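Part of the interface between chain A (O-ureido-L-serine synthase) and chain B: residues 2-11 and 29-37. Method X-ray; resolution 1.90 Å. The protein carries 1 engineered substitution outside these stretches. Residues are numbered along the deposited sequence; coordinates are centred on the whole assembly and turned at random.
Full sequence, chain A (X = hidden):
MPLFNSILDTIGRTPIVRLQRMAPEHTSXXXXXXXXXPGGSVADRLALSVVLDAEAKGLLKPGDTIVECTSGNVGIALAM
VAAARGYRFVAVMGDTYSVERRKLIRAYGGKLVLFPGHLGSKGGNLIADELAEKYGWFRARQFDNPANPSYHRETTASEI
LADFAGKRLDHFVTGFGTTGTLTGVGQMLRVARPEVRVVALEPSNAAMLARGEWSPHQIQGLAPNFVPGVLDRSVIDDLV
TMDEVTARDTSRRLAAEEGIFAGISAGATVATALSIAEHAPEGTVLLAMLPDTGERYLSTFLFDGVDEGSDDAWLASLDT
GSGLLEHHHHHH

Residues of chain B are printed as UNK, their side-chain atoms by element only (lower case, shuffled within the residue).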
ATOM      1  N   PRO A   2      -0.494   2.165   7.458  1.00 32.62           N
ATOM      2  CA  PRO A   2       0.087   2.725   8.698  1.00 29.36           C
ATOM      3  C   PRO A   2      -0.202   4.216   8.834  1.00 28.97           C
ATOM      4  O   PRO A   2      -0.472   4.904   7.848  1.00 26.02           O
ATOM      5  CB  PRO A   2       1.589   2.484   8.673  1.00 31.70           C
ATOM      6  CG  PRO A   2       1.839   1.931   7.261  1.00 33.58           C
ATOM      7  CD  PRO A   2       0.517   1.403   6.704  1.00 33.19           C
ATOM      8  N   LEU A   3      -0.128   4.703  10.067  1.00 27.77           N
ATOM      9  CA  LEU A   3      -0.376   6.105  10.379  1.00 27.02           C
ATOM     10  C   LEU A   3       0.600   7.050   9.681  1.00 26.02           C
ATOM     11  O   LEU A   3       1.766   6.714   9.476  1.00 26.98           O
ATOM     12  CB  LEU A   3      -0.277   6.320  11.892  1.00 26.28           C
ATOM     13  CG  LEU A   3      -1.416   5.774  12.749  1.00 22.67           C
ATOM     14  CD1 LEU A   3      -1.056   5.919  14.225  1.00 24.41           C
ATOM     15  CD2 LEU A   3      -2.690   6.527  12.433  1.00 20.13           C
ATOM     16  N   PHE A   4       0.110   8.234   9.327  1.00 24.53           N
ATOM     17  CA  PHE A   4       0.930   9.256   8.681  1.00 25.11           C
ATOM     18  C   PHE A   4       1.134  10.388   9.679  1.00 25.03           C
ATOM     19  O   PHE A   4       0.226  10.716  10.441  1.00 25.65           O
ATOM     20  CB  PHE A   4       0.231   9.817   7.443  1.00 21.11           C
ATOM     21  CG  PHE A   4       0.123   8.846   6.309  1.00 21.03           C
ATOM     22  CD1 PHE A   4      -1.041   8.111   6.116  1.00 21.97           C
ATOM     23  CD2 PHE A   4       1.176   8.681   5.414  1.00 24.67           C
ATOM     24  CE1 PHE A   4      -1.161   7.222   5.044  1.00 24.84           C
ATOM     25  CE2 PHE A   4       1.067   7.795   4.336  1.00 28.10           C
ATOM     26  CZ  PHE A   4      -0.109   7.063   4.155  1.00 23.92           C
ATOM     27  N   ASN A   5       2.326  10.978   9.678  1.00 24.29           N
ATOM     28  CA  ASN A   5       2.624  12.081  10.584  1.00 25.65           C
ATOM     29  C   ASN A   5       2.069  13.377  10.020  1.00 26.50           C
ATOM     30  O   ASN A   5       1.434  14.150  10.732  1.00 29.75           O
ATOM     31  CB  ASN A   5       4.134  12.230  10.778  1.00 27.87           C
ATOM     32  CG  ASN A   5       4.493  13.438  11.625  1.00 29.94           C
ATOM     33  OD1 ASN A   5       3.809  13.753  12.603  1.00 29.50           O
ATOM     34  ND2 ASN A   5       5.567  14.126  11.251  1.00 32.46           N
ATOM     35  N   SER A   6       2.315  13.614   8.736  1.00 24.18           N
ATOM     36  CA  SER A   6       1.832  14.826   8.086  1.00 21.74           C
ATOM     37  C   SER A   6       0.987  14.498   6.870  1.00 18.74           C
ATOM     38  O   SER A   6       1.151  13.448   6.254  1.00 16.50           O
ATOM     39  CB  SER A   6       3.010  15.707   7.656  1.00 21.85           C
ATOM     40  OG  SER A   6       2.582  16.779   6.828  1.00 22.90           O
ATOM     41  N   ILE A   7       0.087  15.414   6.531  1.00 18.98           N
ATOM     42  CA  ILE A   7      -0.784  15.251   5.372  1.00 19.87           C
ATOM     43  C   ILE A   7       0.073  15.235   4.102  1.00 19.60           C
ATOM     44  O   ILE A   7      -0.298  14.636   3.087  1.00 17.06           O
ATOM     45  CB  ILE A   7      -1.824  16.405   5.295  1.00 19.73           C
ATOM     46  CG1 ILE A   7      -2.778  16.175   4.117  1.00 21.19           C
ATOM     47  CG2 ILE A   7      -1.118  17.747   5.146  1.00 21.66           C
ATOM     48  CD1 ILE A   7      -3.777  15.052   4.356  1.00 17.93           C
ATOM     49  N   LEU A   8       1.239  15.872   4.170  1.00 20.87           N
ATOM     50  CA  LEU A   8       2.135  15.921   3.015  1.00 20.08           C
ATOM     51  C   LEU A   8       2.756  14.555   2.723  1.00 19.86           C
ATOM     52  O   LEU A   8       3.350  14.352   1.661  1.00 17.00           O
ATOM     53  CB  LEU A   8       3.248  16.951   3.238  1.00 22.85           C
ATOM     54  CG  LEU A   8       2.865  18.369   3.686  1.00 23.60           C
ATOM     55  CD1 LEU A   8       4.110  19.262   3.663  1.00 21.69           C
ATOM     56  CD2 LEU A   8       1.777  18.937   2.784  1.00 24.66           C
ATOM     57  N   ASP A   9       2.624  13.618   3.662  1.00 19.21           N
ATOM     58  CA  ASP A   9       3.189  12.285   3.469  1.00 22.46           C
ATOM     59  C   ASP A   9       2.258  11.406   2.630  1.00 22.67           C
ATOM     60  O   ASP A   9       2.566  10.246   2.351  1.00 21.73           O
ATOM     61  CB  ASP A   9       3.467  11.617   4.827  1.00 22.57           C
ATOM     62  CG  ASP A   9       4.495  12.379   5.653  1.00 23.54           C
ATOM     63  OD1 ASP A   9       5.372  13.039   5.055  1.00 23.32           O
ATOM     64  OD2 ASP A   9       4.424  12.328   6.899  1.00 24.12           O
ATOM     65  N   THR A  10       1.121  11.968   2.228  1.00 21.36           N
ATOM     66  CA  THR A  10       0.158  11.236   1.411  1.00 19.53           C
ATOM     67  C   THR A  10       0.250  11.691  -0.034  1.00 19.09           C
ATOM     68  O   THR A  10      -0.529  11.262  -0.879  1.00 17.15           O
ATOM     69  CB  THR A  10      -1.290  11.455   1.890  1.00 19.06           C
ATOM     70  OG1 THR A  10      -1.691  12.802   1.607  1.00 18.60           O
ATOM     71  CG2 THR A  10      -1.404  11.185   3.386  1.00 18.98           C
ATOM     72  N   ILE A  11       1.205  12.571  -0.312  1.00 18.17           N
ATOM     73  CA  ILE A  11       1.388  13.068  -1.665  1.00 16.20           C
ATOM     74  C   ILE A  11       2.034  12.001  -2.558  1.00 18.76           C
ATOM     75  O   ILE A  11       2.981  11.322  -2.155  1.00 17.18           O
ATOM     76  CB  ILE A  11       2.255  14.354  -1.669  1.00 16.64           C
ATOM     77  CG1 ILE A  11       1.414  15.539  -1.178  1.00 18.23           C
ATOM     78  CG2 ILE A  11       2.803  14.621  -3.071  1.00 14.96           C
ATOM     79  CD1 ILE A  11       2.194  16.822  -0.959  1.00 16.76           C
TER
ATOM     80  N   UNK B  29      -3.883  14.337  18.178  1.00 23.26           N
ATOM     81  CA  UNK B  29      -5.155  14.228  17.488  1.00 20.90           C
ATOM     82  C   UNK B  29      -4.890  13.767  16.069  1.00 20.54           C
ATOM     83  O   UNK B  29      -4.124  14.391  15.340  1.00 18.33           O
ATOM     84  c   UNK B  29      -7.223  15.427  16.697  1.00 21.90           C
ATOM     85  c   UNK B  29      -5.902  15.582  17.446  1.00 21.64           C
ATOM     86  c   UNK B  29      -6.163  16.079  18.864  1.00 23.98           C
ATOM     87  N   UNK B  30      -5.519  12.661  15.694  1.00 19.06           N
ATOM     88  CA  UNK B  30      -5.363  12.107  14.358  1.00 19.97           C
ATOM     89  C   UNK B  30      -6.693  12.262  13.639  1.00 19.57           C
ATOM     90  O   UNK B  30      -7.732  12.358  14.283  1.00 20.37           O
ATOM     91  c   UNK B  30      -1.949   9.946  16.670  1.00 21.54           C
ATOM     92  c   UNK B  30      -0.932   9.841  15.736  1.00 20.15           C
ATOM     93  c   UNK B  30      -3.250  10.216  16.252  1.00 17.42           C
ATOM     94  c   UNK B  30      -3.551  10.382  14.900  1.00 20.12           C
ATOM     95  o   UNK B  30       0.347   9.554  16.147  1.00 23.70           O
ATOM     96  c   UNK B  30      -1.200  10.007  14.390  1.00 21.70           C
ATOM     97  c   UNK B  30      -2.510  10.278  13.973  1.00 18.72           C
ATOM     98  c   UNK B  30      -4.977  10.632  14.445  1.00 16.51           C
ATOM     99  N   UNK B  31      -6.661  12.298  12.312  1.00 20.58           N
ATOM    100  CA  UNK B  31      -7.880  12.453  11.529  1.00 20.39           C
ATOM    101  C   UNK B  31      -7.933  11.498  10.331  1.00 21.39           C
ATOM    102  O   UNK B  31      -6.922  11.282   9.658  1.00 21.65           O
ATOM    103  c   UNK B  31      -6.780  14.365  10.258  1.00 17.17           C
ATOM    104  c   UNK B  31      -8.032  13.924  11.016  1.00 21.05           C
ATOM    105  c   UNK B  31      -8.280  14.856  12.185  1.00 14.08           C
ATOM    106  N   UNK B  32      -9.107  10.905  10.094  1.00 20.15           N
ATOM    107  CA  UNK B  32      -9.304  10.001   8.958  1.00 17.36           C
ATOM    108  C   UNK B  32      -9.828  10.860   7.818  1.00 19.34           C
ATOM    109  O   UNK B  32     -10.916  11.445   7.908  1.00 19.19           O
ATOM    110  c   UNK B  32     -10.527   5.143   8.171  1.00 11.52           C
ATOM    111  c   UNK B  32     -10.248   7.670   8.369  1.00 12.77           C
ATOM    112  c   UNK B  32     -10.316   8.895   9.297  1.00 18.82           C
ATOM    113  c   UNK B  32     -10.535   6.355   9.111  1.00 13.46           C
ATOM    114  n   UNK B  32      -9.244   4.975   7.398  1.00 13.93           N
ATOM    115  N   UNK B  33      -9.039  10.943   6.754  1.00 18.24           N
ATOM    116  CA  UNK B  33      -9.361  11.760   5.594  1.00 17.14           C
ATOM    117  C   UNK B  33     -10.084  11.004   4.485  1.00 19.68           C
ATOM    118  O   UNK B  33      -9.465  10.513   3.542  1.00 18.57           O
ATOM    119  c   UNK B  33      -7.173  12.800   6.170  1.00 14.26           C
ATOM    120  c   UNK B  33      -8.070  12.383   5.025  1.00 17.00           C
ATOM    121  c   UNK B  33      -8.407  13.580   4.139  1.00 16.63           C
ATOM    122  N   UNK B  34     -11.408  10.945   4.601  1.00 23.29           N
ATOM    123  CA  UNK B  34     -12.257  10.249   3.637  1.00 22.67           C
ATOM    124  C   UNK B  34     -12.364  10.941   2.274  1.00 22.50           C
ATOM    125  O   UNK B  34     -12.956  10.399   1.345  1.00 20.61           O
ATOM    126  c   UNK B  34     -13.653  10.065   4.238  1.00 23.09           C
ATOM    127  c   UNK B  34     -13.665   9.161   5.466  1.00 22.35           C
ATOM    128  o   UNK B  34     -12.375   7.196   5.862  1.00 17.75           O
ATOM    129  o   UNK B  34     -13.780   7.172   4.174  1.00 27.16           O
ATOM    130  c   UNK B  34     -13.242   7.743   5.145  1.00 20.22           C
ATOM    131  N   UNK B  35     -11.792  12.136   2.159  1.00 20.65           N
ATOM    132  CA  UNK B  35     -11.825  12.869   0.899  1.00 18.76           C
ATOM    133  C   UNK B  35     -11.004  12.108  -0.137  1.00 19.52           C
ATOM    134  O   UNK B  35     -11.180  12.293  -1.338  1.00 20.70           O
ATOM    135  o   UNK B  35      -9.927  14.204   1.589  1.00 11.49           O
ATOM    136  c   UNK B  35     -11.246  14.275   1.086  1.00 15.18           C
ATOM    137  N   UNK B  36     -10.110  11.244   0.341  1.00 19.79           N
ATOM    138  CA  UNK B  36      -9.253  10.453  -0.536  1.00 20.09           C
ATOM    139  C   UNK B  36     -10.027   9.396  -1.336  1.00 20.72           C
ATOM    140  O   UNK B  36      -9.468   8.742  -2.226  1.00 19.22           O
ATOM    141  c   UNK B  36      -4.816  12.381   1.207  1.00 20.46           C
ATOM    142  c   UNK B  36      -4.814  11.637   0.030  1.00 23.75           C
ATOM    143  c   UNK B  36      -6.969  11.450   1.774  1.00 17.15           C
ATOM    144  c   UNK B  36      -8.138   9.783   0.279  1.00 19.06           C
ATOM    145  c   UNK B  36      -5.899  12.287   2.082  1.00 20.96           C
ATOM    146  c   UNK B  36      -5.891  10.804  -0.268  1.00 21.55           C
ATOM    147  c   UNK B  36      -6.977  10.701   0.600  1.00 21.08           C
ATOM    148  N   UNK B  37     -11.305   9.211  -1.013  1.00 17.74           N
ATOM    149  CA  UNK B  37     -12.129   8.262  -1.756  1.00 16.21           C
ATOM    150  C   UNK B  37     -12.360   8.906  -3.123  1.00 16.92           C
ATOM    151  O   UNK B  37     -12.417  10.134  -3.226  1.00 15.99           O
ATOM    152  o   UNK B  37     -12.805   5.938  -0.113  1.00 25.13           O
ATOM    153  n   UNK B  37     -13.933   7.343   1.228  1.00 22.79           N
ATOM    154  c   UNK B  37     -13.473   8.042  -1.044  1.00 17.65           C
ATOM    155  c   UNK B  37     -13.378   7.015   0.068  1.00 19.93           C
TER

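Position 29 of chain B carries three side-chain carbons, the first bearing the other two, and none reaches the chain A stretch. This is V29(B), a beta-branched residue well suited to the strand it occupies.

Position 30 has one carbon, then a six-carbon ring bearing a single oxygen. One ring carbon lies 4.1 Å from CD2 of L3(A), an apolar contact, and another 4.3 Å from the backbone O of F4(A), which sits at the ring edge and near its plane, where the C-H groups carry slight positive charge. This is Y30(B), its CA-to-CB bond pointing toward chain A; the two ring atoms are CD2 and CE2. A broad ring suits this place because it can meet a leucine side chain and a backbone carbonyl together.

Position 31 again shows one carbon carrying two, out of reach of chain A: V31(B), buried, a compact apolar residue with strand geometry. At position 32 four carbons in a row end in nitrogen, also out of reach. This is K32(B), whose NZ is hydrogen-bonded elsewhere in the structure, so its charged end is satisfied despite burial.

Position 33 has three carbons, branched at the first, and its CA-to-CB bond points toward chain A. A branch carbon lies 4.5 Å from CD1 of I7(A), a loose contact between two small apolar groups. It is V33(B), and the carbon is CG2.

Position 34 has three carbons, the third carrying two oxygens, and touches nothing on chain A. E34(B) opens the 3-10 segment; its carboxylate suits the place because both oxygens find partners. Position 35, one carbon then one oxygen, stays clear of chain A: S35(B), small enough for the 3-10 turn.

Position 36 has one carbon and a six-carbon ring without oxygen. One ring carbon approaches OG1 of T10(A) to 3.2 Å and another lies 4.2 Å from CD1 of I7(A), both partners at the ring edge. This is F36(B), through CZ and CE2; its flat ring meets methyl and hydroxyl along its edge. The hydroxyl of T10(A) donates to the O of I7(A), with OG1 2.7 Å from that oxygen, meeting its polar need within its own chain.

Position 37 has two carbons, the second bearing one oxygen and one nitrogen, far from chain A. In N37(B), an amide able to donate and accept, ND2 makes a weak hydrogen bond to OE2 of E34(B), 3.0 Å away.

No hydrogen bond crosses between the stretches. Two aromatic rings and a valine meet L3(A), F4(A), I7(A) and T10(A), burying 252 Å² in total, through apolar packing and oxygens at ring edges.

Chain B 29-37: VYVKVESFN
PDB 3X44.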